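Local coordinates for protein ketosynthase (Streptomyces sp. MSC090213JE08, PDB 6KXD) that probably catalyses the decarboxylative condensation of acyl and malonyl groups carried on acyl carrier protein, extending the chain made by a highly reducing type II polyketide synthase, at residues Arg279-Arg282 / Leu283-Asp287; Asp374-Asn378 / Arg379-Ala383; Leu127-Asp131 / Pro132-Asp136; Thr43-Thr47 / Glu48-Gln52; Thr150-Ala153 / Arg154-Met158. All coordinates share one frame; numbering follows the deposited sequence.

Overall arrangement
From the N terminus, the five contacts follow in the order 4, 3, 5, 1, 2, in series, with none nesting or crossing. Each lies in one unbroken run of chain. Interaction 4 folds the loop between strands 40-41 and 54-55 into a turn. Interaction 3 closes helix 116-129 and leads to helix 137-140, and interaction 5 ends helix 147-156 before strand 161-166. Interaction 1 lies along helix 274-288, against the strands near the C terminus, and interaction 2 bends the loop into strand 381-382. Interactions 3 and 4 share one side of the chain, about 22 Å apart between centres; interactions 1 and 3 lie on opposite sides, about 49 Å apart.

Interaction 1: Arg279-Arg282 / Leu283-Asp287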
loop_
_atom_site.group_PDB
_atom_site.type_symbol
_atom_site.label_atom_id
_atom_site.label_comp_id
_atom_site.label_asym_id
_atom_site.label_seq_id
_atom_site.Cartn_x
_atom_site.Cartn_y
_atom_site.Cartn_z
ATOM N N ARG A 279 -8.777 10.693 16.429
ATOM C CA ARG A 279 -8.197 9.468 17.000
ATOM C C ARG A 279 -6.760 9.283 16.510
ATOM O O ARG A 279 -5.916 8.900 17.238
ATOM C CB ARG A 279 -9.064 8.259 16.644
ATOM C CG ARG A 279 -10.096 7.911 17.706
ATOM C CD ARG A 279 -10.762 6.549 17.485
ATOM N NE ARG A 279 -9.970 5.607 16.686
ATOM C CZ ARG A 279 -9.002 4.813 17.153
ATOM N NH1 ARG A 279 -8.722 4.747 18.448
ATOM N NH2 ARG A 279 -8.304 4.091 16.298
ATOM N N GLY A 280 -6.548 9.473 15.216
ATOM C CA GLY A 280 -5.227 9.358 14.624
ATOM C C GLY A 280 -4.234 10.316 15.248
ATOM O O GLY A 280 -3.129 9.938 15.606
ATOM N N ILE A 281 -4.664 11.564 15.423
ATOM C CA ILE A 281 -3.791 12.566 16.053
ATOM C C ILE A 281 -3.450 12.082 17.466
ATOM O O ILE A 281 -2.290 12.052 17.834
ATOM C CB ILE A 281 -4.434 13.967 16.019
ATOM C CG1 ILE A 281 -4.634 14.445 14.587
ATOM C CG2 ILE A 281 -3.602 14.963 16.816
ATOM C CD1 ILE A 281 -5.450 15.714 14.457
ATOM N N ARG A 282 -4.466 11.657 18.231
ATOM C CA ARG A 282 -4.222 11.291 19.613
ATOM C C ARG A 282 -3.292 10.085 19.680
ATOM O O ARG A 282 -2.452 10.012 20.546
ATOM C CB ARG A 282 -5.511 10.985 20.380
ATOM C CG ARG A 282 -6.435 12.175 20.554
ATOM C CD ARG A 282 -7.656 11.828 21.394
ATOM N NE ARG A 282 -8.703 12.838 21.289
ATOM C CZ ARG A 282 -8.783 13.911 22.054
ATOM N NH1 ARG A 282 -7.812 14.192 22.908
ATOM N NH2 ARG A 282 -9.847 14.688 21.981
ATOM N N LEU A 283 -3.468 9.122 18.766
ATOM C CA LEU A 283 -2.614 7.922 18.742
ATOM C C LEU A 283 -1.156 8.290 18.465
ATOM O O LEU A 283 -0.212 7.757 19.089
ATOM C CB LEU A 283 -3.164 6.962 17.688
ATOM C CG LEU A 283 -4.386 6.167 18.131
ATOM C CD1 LEU A 283 -5.068 5.511 16.936
ATOM C CD2 LEU A 283 -4.001 5.126 19.175
ATOM N N ALA A 284 -0.977 9.236 17.549
ATOM C CA ALA A 284 0.296 9.701 17.159
ATOM C C ALA A 284 0.999 10.405 18.328
ATOM O O ALA A 284 2.193 10.175 18.606
ATOM C CB ALA A 284 0.144 10.618 15.971
ATOM N N LEU A 285 0.248 11.258 19.030
ATOM C CA LEU A 285 0.842 11.952 20.176
ATOM C C LEU A 285 1.243 10.923 21.243
ATOM O O LEU A 285 2.307 11.005 21.808
ATOM C CB LEU A 285 -0.150 12.996 20.690
ATOM C CG LEU A 285 -0.577 14.078 19.701
ATOM C CD1 LEU A 285 -1.670 14.943 20.297
ATOM C CD2 LEU A 285 0.580 14.933 19.239
ATOM N N ASP A 286 0.394 9.909 21.468
ATOM C CA ASP A 286 0.662 8.889 22.464
ATOM C C ASP A 286 1.889 8.070 22.050
ATOM O O ASP A 286 2.732 7.759 22.878
ATOM C CB ASP A 286 -0.531 7.973 22.719
ATOM C CG ASP A 286 -0.250 6.990 23.848
ATOM O OD1 ASP A 286 -0.097 7.450 25.006
ATOM O OD2 ASP A 286 -0.144 5.780 23.565
ATOM N N ASP A 287 1.996 7.741 20.761
ATOM C CA ASP A 287 3.129 6.986 20.285
ATOM C C ASP A 287 4.406 7.820 20.393
ATOM O O ASP A 287 5.444 7.275 20.676
ATOM C CB ASP A 287 2.961 6.565 18.825
ATOM C CG ASP A 287 4.037 5.614 18.356
ATOM O OD1 ASP A 287 4.438 4.746 19.155
ATOM O OD2 ASP A 287 4.478 5.739 17.206
#
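The guanidinium of Arg279 is approached obliquely by the methyl CD1 of Leu283, one helical turn further on, with NH2 lying 3.6 Å from CD1. The two side chains run side by side and point the same way. A bend at chi3 (24°) turns the flat group back along the leucine branch. The polar end is not left to this apolar neighbour: NH2 donates to the carbonyl of Lys168 of the partner chain, and Glu112 of that chain packs on the arginine. On another flank of the same helix, Ile281 and Leu285 repeat the i to i+4 spacing in purely apolar form, with CG2 of the isoleucine 4.0 Å from CD1 of the leucine. The backbone bonds are those of a regular alpha helix: Leu283 N to Arg279 O at 2.9 Å, Ala284 N to Gly280 O at 3.0 Å and Leu285 N to Ile281 O at 2.9 Å. CG of Leu285 rests 3.2 Å from the same Ile281 O, so the leucine branch leans over a carbonyl that is already bonded. Replacing Leu285 by an alanine would probably leave Ile281 CG2 without its companion and open a gap beside Tyr320 and Ile403. Asp287, near the helix end, forms salt bridges with Arg185 and with Arg196 of the partner chain. Helix 274-288 thus has Arg279 and Asp287 at the dimer interface, while Ile281, Ala284 and Leu285 face strand 398-405, with helix 306-320 and Gln389 of strand 387-394 also packing on Ile281 and Leu285, and Asn391 on Ile281.

Interaction 2: Asp374-Asn378 / Arg379-Ala383; sequences DVVPN and RAVEA
Arg379 leaves the backbone beside Asn378 and folds back over the turn that precedes it. Its CB is held next to Asn378 by the peptide link itself. Arg379 CG, almost eclipsed with the backbone N (chi1 16°), makes the first real contact, 3.6 Å from Pro377 O. Beyond CG the chain is extended, and at its tip Arg379 NH1 passes 4.1 Å from Asn378 CB, the guanidinium meeting that carbon obliquely. The turn beneath is very tight: Arg379 N donates to Pro377 O, only two residues back, at 2.7 Å. Asn378 between them has positive phi, and the sharply bent C=O...N angle of 98° is consistent with a gamma turn. The amide of Asn378 points elsewhere, its ND2 donating to His364 O. On the inner side Val376 and Val381 reach toward each other tip to tip, CG1 to CG2 at 3.8 Å, while Val376 CG1 also lies 3.4 Å from Arg379 O. Just before this, Asp374 OD1 accepts from Val376 N at 2.9 Å, an Asx turn that supports a valine with positive phi. Ile358 packs on both valines and strand 326-328 on Val376, which places the turn at the entry to the two-stranded sheet of 357-358 and 381-382. The chemistry is thus divided: one short backbone bond and an Asx turn set the path of the chain, two methyl tips fill its inside, and the arginine is exposed.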
loop_
_atom_site.group_PDB
_atom_site.type_symbol
_atom_site.label_atom_id
_atom_site.label_comp_id
_atom_site.label_asym_id
_atom_site.label_seq_id
_atom_site.Cartn_x
_atom_site.Cartn_y
_atom_site.Cartn_z
ATOM N N ASP A 374 -4.725 29.547 12.889
ATOM C CA ASP A 374 -3.673 30.318 12.268
ATOM C C ASP A 374 -3.008 29.418 11.226
ATOM O O ASP A 374 -2.229 28.512 11.599
ATOM C CB ASP A 374 -2.677 30.835 13.301
ATOM C CG ASP A 374 -1.508 31.577 12.661
ATOM O OD1 ASP A 374 -1.551 31.801 11.419
ATOM O OD2 ASP A 374 -0.569 31.920 13.398
ATOM N N VAL A 375 -3.291 29.694 9.949
ATOM C CA VAL A 375 -2.813 28.886 8.846
ATOM C C VAL A 375 -1.462 29.403 8.315
ATOM O O VAL A 375 -1.025 29.009 7.239
ATOM C CB VAL A 375 -3.878 28.814 7.744
ATOM C CG1 VAL A 375 -5.168 28.230 8.302
ATOM C CG2 VAL A 375 -4.136 30.166 7.081
ATOM N N VAL A 376 -0.808 30.289 9.068
ATOM C CA VAL A 376 0.432 30.926 8.607
ATOM C C VAL A 376 0.214 31.369 7.168
ATOM O O VAL A 376 0.842 30.876 6.239
ATOM C CB VAL A 376 1.615 29.953 8.775
ATOM C CG1 VAL A 376 2.935 30.556 8.315
ATOM C CG2 VAL A 376 1.716 29.464 10.212
ATOM N N PRO A 377 -0.719 32.311 6.907
ATOM C CA PRO A 377 -1.124 32.626 5.543
ATOM C C PRO A 377 0.032 33.228 4.734
ATOM O O PRO A 377 0.771 34.041 5.277
ATOM C CB PRO A 377 -2.255 33.667 5.683
ATOM C CG PRO A 377 -2.112 34.234 7.096
ATOM C CD PRO A 377 -1.350 33.199 7.903
ATOM N N ASN A 378 0.194 32.720 3.504
ATOM C CA ASN A 378 0.918 33.309 2.370
ATOM C C ASN A 378 2.436 33.439 2.572
ATOM O O ASN A 378 3.149 33.436 1.589
ATOM C CB ASN A 378 0.301 34.647 1.993
ATOM C CG ASN A 378 -1.150 34.466 1.630
ATOM O OD1 ASN A 378 -1.482 33.566 0.864
ATOM N ND2 ASN A 378 -2.016 35.282 2.216
ATOM N N ARG A 379 2.934 33.617 3.788
ATOM C CA ARG A 379 4.379 33.777 3.965
ATOM C C ARG A 379 4.881 32.863 5.073
ATOM O O ARG A 379 4.303 32.780 6.146
ATOM C CB ARG A 379 4.809 35.214 4.312
ATOM C CG ARG A 379 3.695 36.132 4.788
ATOM C CD ARG A 379 4.191 37.534 5.106
ATOM N NE ARG A 379 3.156 38.571 5.115
ATOM C CZ ARG A 379 2.463 39.015 4.054
ATOM N NH1 ARG A 379 2.135 38.212 3.046
ATOM N NH2 ARG A 379 2.078 40.282 4.024
ATOM N N ALA A 380 6.024 32.229 4.803
ATOM C CA ALA A 380 6.722 31.458 5.795
ATOM C C ALA A 380 7.071 32.374 6.958
ATOM O O ALA A 380 7.322 33.542 6.756
ATOM C CB ALA A 380 7.972 30.832 5.226
ATOM N N VAL A 381 7.080 31.809 8.162
ATOM C CA VAL A 381 7.533 32.534 9.326
ATOM C C VAL A 381 8.692 31.744 9.926
ATOM O O VAL A 381 8.841 30.575 9.635
ATOM C CB VAL A 381 6.390 32.784 10.330
ATOM C CG1 VAL A 381 5.374 33.773 9.772
ATOM C CG2 VAL A 381 5.703 31.494 10.750
ATOM N N GLU A 382 9.553 32.437 10.674
ATOM C CA GLU A 382 10.558 31.828 11.489
ATOM C C GLU A 382 9.901 31.326 12.765
ATOM O O GLU A 382 8.955 31.953 13.237
ATOM C CB GLU A 382 11.588 32.868 11.956
ATOM C CG GLU A 382 12.602 33.242 10.919
ATOM C CD GLU A 382 13.683 34.212 11.380
ATOM O OE1 GLU A 382 14.613 34.427 10.601
ATOM O OE2 GLU A 382 13.598 34.738 12.514
ATOM N N ALA A 383 10.434 30.247 13.345
ATOM C CA ALA A 383 9.990 29.785 14.646
ATOM C C ALA A 383 11.004 28.787 15.189
ATOM O O ALA A 383 11.792 28.243 14.430
ATOM C CB ALA A 383 8.616 29.161 14.553
#

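Interaction 3: Leu127-Asp131 / Pro132-Asp136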
loop_
_atom_site.group_PDB
_atom_site.type_symbol
_atom_site.label_atom_id
_atom_site.label_comp_id
_atom_site.label_asym_id
_atom_site.label_seq_id
_atom_site.Cartn_x
_atom_site.Cartn_y
_atom_site.Cartn_z
ATOM N N LEU A 127 -8.232 0.999 -27.692
ATOM C CA LEU A 127 -9.344 1.781 -28.269
ATOM C C LEU A 127 -8.996 2.227 -29.698
ATOM O O LEU A 127 -9.820 2.087 -30.584
ATOM C CB LEU A 127 -9.684 2.961 -27.356
ATOM C CG LEU A 127 -10.588 2.596 -26.177
ATOM C CD1 LEU A 127 -10.585 3.678 -25.113
ATOM C CD2 LEU A 127 -12.000 2.296 -26.647
ATOM N N ALA A 128 -7.782 2.739 -29.927
ATOM C CA ALA A 128 -7.323 3.096 -31.300
ATOM C C ALA A 128 -7.454 1.893 -32.247
ATOM O O ALA A 128 -8.096 1.989 -33.278
ATOM C CB ALA A 128 -5.906 3.602 -31.286
ATOM N N ALA A 129 -6.836 0.764 -31.891
ATOM C CA ALA A 129 -6.831 -0.450 -32.729
ATOM C C ALA A 129 -8.193 -1.173 -32.753
ATOM O O ALA A 129 -8.441 -1.999 -33.624
ATOM C CB ALA A 129 -5.740 -1.369 -32.232
ATOM N N GLY A 130 -9.074 -0.906 -31.784
ATOM C CA GLY A 130 -10.254 -1.742 -31.556
ATOM C C GLY A 130 -9.891 -3.193 -31.256
ATOM O O GLY A 130 -10.635 -4.114 -31.607
ATOM N N ASP A 131 -8.746 -3.403 -30.589
ATOM C CA ASP A 131 -8.132 -4.724 -30.504
ATOM C C ASP A 131 -7.234 -4.790 -29.270
ATOM O O ASP A 131 -6.259 -4.037 -29.185
ATOM C CB ASP A 131 -7.309 -5.033 -31.762
ATOM C CG ASP A 131 -6.808 -6.471 -31.883
ATOM O OD1 ASP A 131 -7.208 -7.333 -31.057
ATOM O OD2 ASP A 131 -6.028 -6.729 -32.822
ATOM N N PRO A 132 -7.518 -5.699 -28.306
ATOM C CA PRO A 132 -6.698 -5.822 -27.099
ATOM C C PRO A 132 -5.219 -6.104 -27.409
ATOM O O PRO A 132 -4.354 -5.655 -26.692
ATOM C CB PRO A 132 -7.349 -6.991 -26.342
ATOM C CG PRO A 132 -8.779 -7.015 -26.838
ATOM C CD PRO A 132 -8.656 -6.639 -28.299
ATOM N N GLU A 133 -4.956 -6.776 -28.535
ATOM C CA GLU A 133 -3.634 -7.255 -28.890
ATOM C C GLU A 133 -2.706 -6.097 -29.296
ATOM O O GLU A 133 -1.516 -6.297 -29.448
ATOM C CB GLU A 133 -3.772 -8.295 -30.008
ATOM C CG GLU A 133 -4.760 -9.414 -29.695
ATOM C CD GLU A 133 -4.232 -10.498 -28.771
ATOM O OE1 GLU A 133 -3.053 -10.407 -28.392
ATOM O OE2 GLU A 133 -5.001 -11.441 -28.446
ATOM N N ALA A 134 -3.240 -4.884 -29.464
ATOM C CA ALA A 134 -2.443 -3.680 -29.771
ATOM C C ALA A 134 -1.740 -3.136 -28.516
ATOM O O ALA A 134 -0.912 -2.247 -28.576
ATOM C CB ALA A 134 -3.356 -2.628 -30.352
ATOM N N MET A 135 -2.113 -3.635 -27.337
ATOM C CA MET A 135 -1.550 -3.091 -26.124
ATOM C C MET A 135 -0.069 -3.481 -25.987
ATOM O O MET A 135 0.314 -4.603 -26.266
ATOM C CB MET A 135 -2.369 -3.577 -24.935
ATOM C CG MET A 135 -3.642 -2.806 -24.856
ATOM S SD MET A 135 -4.590 -3.214 -23.400
ATOM C CE MET A 135 -4.979 -4.941 -23.652
ATOM N N ASP A 136 0.727 -2.512 -25.537
ATOM C CA ASP A 136 2.169 -2.665 -25.397
ATOM C C ASP A 136 2.498 -3.517 -24.167
ATOM O O ASP A 136 2.193 -3.127 -23.040
ATOM C CB ASP A 136 2.815 -1.286 -25.348
ATOM C CG ASP A 136 4.331 -1.287 -25.253
ATOM O OD1 ASP A 136 4.938 -2.382 -25.229
ATOM O OD2 ASP A 136 4.889 -0.201 -25.187
#
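Asp131 O accepts from Ala134 N at 3.1 Å, three residues on, the bond of a short 3-10 turn that redirects the chain after helix 116-129. That helix ends in a Schellman motif whose C-prime residue, Gly130, takes positive phi, with Asp131 N bonded back to Glu126 O. The 3-10 bond is nearly straight at hydrogen (165°), yet the donor lies 50° above the carbonyl plane. The carboxylate of the same aspartate adds a second, weak bond: Asp131 OD1 accepts from Glu133 N at 3.4 Å. It reaches the turn because CG stands anti to the backbone N (chi1 -171°), which brings Asp131 OD1 over the start of the 3-10 turn and to 3.2 Å from Pro132 CD. The proline ring crosses the Asp131 side chain at about a right angle. Asp131 OD1 also meets CG of Glu133 at 3.5 Å, but the charged oxygens of the two carboxylates remain separate. Glu133 is bent at chi2 and finds its polar partner across the dimer interface, where OE1 is hydrogen-bonded to His217 NE2 of the partner chain; Trp214 of that chain packs on Pro132 and Glu133. Further on, Asp136 occupies the N-cap position of helix 137-140, OD1 accepting from Val138 N, so the run is a compact connector between two helices at the surface. On the concave side of the bend two methyls meet, Ala129 CB to Ala134 CB at 3.3 Å, a spacing tighter than normal methyl contact and so doubtful in detail.

Interaction 4: Thr43-Thr47 / Glu48-Gln52; sequences TRFDT and EGFGQ
Thr47 O accepts from Phe50 N at 3.1 Å with a nearly straight N-H (165°), the closing bond of a type II beta turn. Gly49 sits at the third position with positive phi, where a CB would be jammed against the preceding carbonyl oxygen. Just before the turn, Asp46 OD1 accepts from Glu48 N at 3.2 Å, with the donor 46° out of the carboxylate plane. The Asp46 and Glu48 side chains run side by side, OD2 and OE2 being 3.7 Å apart, a pairing of like charges. Outward from these bonds, the Phe50 ring has Thr47 O at its edge, 3.3 Å from CD2. Phe50 CE2 meets the edge of the Phe45 ring, 4.1 Å from Phe45 CE1, the two side chains crossing at about a right angle. Phe205 and Ala206 of helix 202-210 and Pro141 of the partner chain complete the setting of Phe50. An alanine here would probably leave Phe45 CE1 without its aromatic neighbour and open a gap beside Phe205. Elsewhere Thr47 CB lies 3.7 Å from Gln52 O, a buried carbonyl for which no polar partner is found. Chemically, the loop sets its acids on one side and its aromatic pair on the other; the closeness of the carboxylates would tend to raise the affinity of one of them for a proton, though the Glu48 N-H probably steadies the charge on Asp46.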
loop_
_atom_site.group_PDB
_atom_site.type_symbol
_atom_site.label_atom_id
_atom_site.label_comp_id
_atom_site.label_asym_id
_atom_site.label_seq_id
_atom_site.Cartn_x
_atom_site.Cartn_y
_atom_site.Cartn_z
ATOM N N THR A 43 0.727 18.798 -19.129
ATOM C CA THR A 43 1.378 18.298 -20.360
ATOM C C THR A 43 1.208 16.777 -20.492
ATOM O O THR A 43 1.357 16.215 -21.586
ATOM C CB THR A 43 2.861 18.688 -20.348
ATOM O OG1 THR A 43 3.468 18.069 -19.214
ATOM C CG2 THR A 43 3.103 20.182 -20.254
ATOM N N ARG A 44 0.901 16.081 -19.390
ATOM C CA ARG A 44 1.090 14.624 -19.362
ATOM C C ARG A 44 0.037 13.924 -20.222
ATOM O O ARG A 44 0.291 12.856 -20.791
ATOM C CB ARG A 44 1.065 14.074 -17.935
ATOM C CG ARG A 44 1.630 12.660 -17.853
ATOM C CD ARG A 44 3.139 12.575 -18.065
ATOM N NE ARG A 44 3.853 13.707 -17.466
ATOM C CZ ARG A 44 3.907 13.955 -16.167
ATOM N NH1 ARG A 44 3.391 13.087 -15.314
ATOM N NH2 ARG A 44 4.457 15.070 -15.728
ATOM N N PHE A 45 -1.141 14.541 -20.344
ATOM C CA PHE A 45 -2.201 13.969 -21.112
ATOM C C PHE A 45 -3.070 15.103 -21.657
ATOM O O PHE A 45 -2.958 16.243 -21.221
ATOM C CB PHE A 45 -3.025 12.998 -20.256
ATOM C CG PHE A 45 -3.728 13.665 -19.110
ATOM C CD1 PHE A 45 -5.007 14.167 -19.280
ATOM C CD2 PHE A 45 -3.100 13.828 -17.883
ATOM C CE1 PHE A 45 -5.652 14.816 -18.237
ATOM C CE2 PHE A 45 -3.743 14.484 -16.849
ATOM C CZ PHE A 45 -5.010 14.990 -17.032
ATOM N N ASP A 46 -3.950 14.714 -22.575
ATOM C CA ASP A 46 -4.859 15.563 -23.332
ATOM C C ASP A 46 -5.953 16.061 -22.373
ATOM O O ASP A 46 -6.696 15.254 -21.819
ATOM C CB ASP A 46 -5.367 14.712 -24.506
ATOM C CG ASP A 46 -6.297 15.385 -25.503
ATOM O OD1 ASP A 46 -6.502 16.604 -25.393
ATOM O OD2 ASP A 46 -6.805 14.659 -26.395
ATOM N N THR A 47 -6.026 17.380 -22.153
ATOM C CA THR A 47 -7.005 17.991 -21.240
ATOM C C THR A 47 -8.271 18.465 -21.983
ATOM O O THR A 47 -9.210 18.941 -21.339
ATOM C CB THR A 47 -6.384 19.136 -20.434
ATOM O OG1 THR A 47 -5.976 20.208 -21.286
ATOM C CG2 THR A 47 -5.192 18.697 -19.617
ATOM N N GLU A 48 -8.311 18.301 -23.313
ATOM C CA GLU A 48 -9.477 18.594 -24.133
ATOM C C GLU A 48 -10.725 18.033 -23.449
ATOM O O GLU A 48 -10.872 16.824 -23.291
ATOM C CB GLU A 48 -9.349 17.947 -25.520
ATOM C CG GLU A 48 -10.623 17.967 -26.368
ATOM C CD GLU A 48 -10.669 17.008 -27.559
ATOM O OE1 GLU A 48 -11.779 16.766 -28.090
ATOM O OE2 GLU A 48 -9.605 16.496 -27.962
ATOM N N GLY A 49 -11.660 18.920 -23.108
ATOM C CA GLY A 49 -13.001 18.479 -22.784
ATOM C C GLY A 49 -13.273 18.593 -21.298
ATOM O O GLY A 49 -14.402 18.475 -20.886
ATOM N N PHE A 50 -12.214 18.797 -20.509
ATOM C CA PHE A 50 -12.314 18.897 -19.054
ATOM C C PHE A 50 -12.726 20.313 -18.647
ATOM O O PHE A 50 -13.029 20.543 -17.464
ATOM C CB PHE A 50 -10.970 18.559 -18.390
ATOM C CG PHE A 50 -10.675 17.088 -18.312
ATOM C CD1 PHE A 50 -11.172 16.341 -17.261
ATOM C CD2 PHE A 50 -9.900 16.447 -19.269
ATOM C CE1 PHE A 50 -10.913 14.983 -17.182
ATOM C CE2 PHE A 50 -9.638 15.088 -19.179
ATOM C CZ PHE A 50 -10.175 14.352 -18.152
ATOM N N GLY A 51 -12.664 21.249 -19.610
ATOM C CA GLY A 51 -12.958 22.663 -19.402
ATOM C C GLY A 51 -11.897 23.320 -18.548
ATOM O O GLY A 51 -12.085 24.393 -18.042
ATOM N N GLN A 52 -10.757 22.646 -18.382
ATOM C CA GLN A 52 -9.812 22.962 -17.323
ATOM C C GLN A 52 -8.508 22.205 -17.593
ATOM O O GLN A 52 -8.574 21.148 -18.192
ATOM C CB GLN A 52 -10.400 22.487 -16.004
ATOM C CG GLN A 52 -10.034 23.346 -14.824
ATOM C CD GLN A 52 -10.683 22.729 -13.611
ATOM O OE1 GLN A 52 -11.871 22.377 -13.627
ATOM N NE2 GLN A 52 -9.892 22.569 -12.564
#

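Interaction 5: Thr150-Ala153 / Arg154-Met158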
loop_
_atom_site.group_PDB
_atom_site.type_symbol
_atom_site.label_atom_id
_atom_site.label_comp_id
_atom_site.label_asym_id
_atom_site.label_seq_id
_atom_site.Cartn_x
_atom_site.Cartn_y
_atom_site.Cartn_z
ATOM N N THR A 150 9.978 -2.096 -5.550
ATOM C CA THR A 150 10.992 -3.048 -6.015
ATOM C C THR A 150 12.001 -2.358 -6.948
ATOM O O THR A 150 13.188 -2.691 -6.913
ATOM C CB THR A 150 10.395 -4.279 -6.699
ATOM O OG1 THR A 150 9.648 -3.933 -7.872
ATOM C CG2 THR A 150 9.570 -5.098 -5.724
ATOM N N VAL A 151 11.568 -1.385 -7.761
ATOM C CA VAL A 151 12.541 -0.749 -8.676
ATOM C C VAL A 151 13.599 0.035 -7.904
ATOM O O VAL A 151 14.682 0.212 -8.437
ATOM C CB VAL A 151 11.905 0.165 -9.731
ATOM C CG1 VAL A 151 11.180 -0.630 -10.784
ATOM C CG2 VAL A 151 11.033 1.223 -9.075
ATOM N N ILE A 152 13.252 0.610 -6.748
ATOM C CA ILE A 152 14.203 1.286 -5.922
ATOM C C ILE A 152 15.280 0.285 -5.518
ATOM O O ILE A 152 16.461 0.635 -5.536
ATOM C CB ILE A 152 13.586 1.920 -4.685
ATOM C CG1 ILE A 152 12.650 3.058 -5.102
ATOM C CG2 ILE A 152 14.681 2.356 -3.725
ATOM C CD1 ILE A 152 11.810 3.589 -4.016
ATOM N N ALA A 153 14.844 -0.911 -5.112
ATOM C CA ALA A 153 15.815 -1.902 -4.665
ATOM C C ALA A 153 16.731 -2.227 -5.848
ATOM O O ALA A 153 17.971 -2.418 -5.695
ATOM C CB ALA A 153 15.158 -3.134 -4.106
ATOM N N ARG A 154 16.115 -2.357 -7.016
ATOM C CA ARG A 154 16.845 -2.664 -8.240
ATOM C C ARG A 154 17.894 -1.588 -8.518
ATOM O O ARG A 154 19.062 -1.888 -8.790
ATOM C CB ARG A 154 15.889 -2.801 -9.425
ATOM C CG ARG A 154 15.115 -4.104 -9.416
ATOM C CD ARG A 154 14.285 -4.264 -10.662
ATOM N NE ARG A 154 15.103 -4.283 -11.857
ATOM C CZ ARG A 154 14.619 -4.067 -13.083
ATOM N NH1 ARG A 154 13.317 -3.915 -13.243
ATOM N NH2 ARG A 154 15.434 -4.020 -14.124
ATOM N N GLU A 155 17.465 -0.342 -8.515
ATOM C CA GLU A 155 18.361 0.785 -8.835
ATOM C C GLU A 155 19.501 0.925 -7.804
ATOM O O GLU A 155 20.657 1.211 -8.165
ATOM C CB GLU A 155 17.534 2.057 -8.892
ATOM C CG GLU A 155 18.360 3.294 -9.123
ATOM C CD GLU A 155 19.083 3.371 -10.464
ATOM O OE1 GLU A 155 18.759 2.582 -11.372
ATOM O OE2 GLU A 155 19.988 4.245 -10.580
ATOM N N LEU A 156 19.204 0.715 -6.516
ATOM C CA LEU A 156 20.202 0.913 -5.498
ATOM C C LEU A 156 20.981 -0.380 -5.200
ATOM O O LEU A 156 21.869 -0.355 -4.318
ATOM C CB LEU A 156 19.551 1.503 -4.253
ATOM C CG LEU A 156 18.902 2.862 -4.506
ATOM C CD1 LEU A 156 18.249 3.376 -3.247
ATOM C CD2 LEU A 156 19.921 3.842 -5.046
ATOM N N ARG A 157 20.654 -1.461 -5.916
ATOM C CA ARG A 157 21.333 -2.746 -5.829
ATOM C C ARG A 157 21.212 -3.324 -4.421
ATOM O O ARG A 157 22.190 -3.759 -3.828
ATOM C CB ARG A 157 22.795 -2.558 -6.254
ATOM C CG ARG A 157 22.933 -2.074 -7.689
ATOM C CD ARG A 157 22.479 -3.115 -8.680
ATOM N NE ARG A 157 23.264 -4.333 -8.555
ATOM C CZ ARG A 157 22.926 -5.511 -9.068
ATOM N NH1 ARG A 157 21.820 -5.630 -9.793
ATOM N NH2 ARG A 157 23.686 -6.568 -8.827
ATOM N N MET A 158 19.983 -3.326 -3.909
ATOM C CA MET A 158 19.681 -3.783 -2.592
ATOM C C MET A 158 18.770 -4.997 -2.683
ATOM O O MET A 158 17.553 -4.865 -2.832
ATOM C CB MET A 158 18.970 -2.696 -1.808
ATOM C CG MET A 158 19.790 -1.462 -1.619
ATOM S SD MET A 158 18.861 -0.081 -0.933
ATOM C CE MET A 158 18.606 -0.689 0.736
#
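Ile152 and Leu156 form the close-packed side of this helix end, running side by side with CG2 of the isoleucine 3.7 Å from CD1 of the leucine. Chi1 near -60° in both puts Ile152 CG2 anti to the backbone N and leads Leu156 CG along the helix, where CG lies 3.5 Å from Ile152 O. Beneath them run ordinary helix bonds, Glu155 N to Val151 O at 2.8 Å and Leu156 N to Ile152 O at 2.9 Å. This face is pressed between Ala86 and Arg87 of helix 77-93 and Ile107 and Val109 of strand 105-110. Glu155, although charged, is buried too: its carboxylate is held by Arg87 and by the backbone N atoms of His68, His69 and Val70, a set that would favour the ionised form. The partly exposed side is looser and belongs to the arginines. CG of Arg154 rests 3.5 Å from Thr150 O, while the bent remainder of the chain carries its guanidinium away to a salt bridge with Asp74; Arg157 pairs with Asp262 of the partner chain. Where the helix stops the packing is close again, Ala153 CB lying 3.2 Å from Met158 O, a buried carbonyl with no polar partner found in the model. Met158 N donates to Ala153 O at 2.8 Å with an almost straight angle of 173°. With Arg157 at positive phi and a weak bond from its N to Arg154 O, this is the Schellman motif, ending helix 147-156 before strand 161-166.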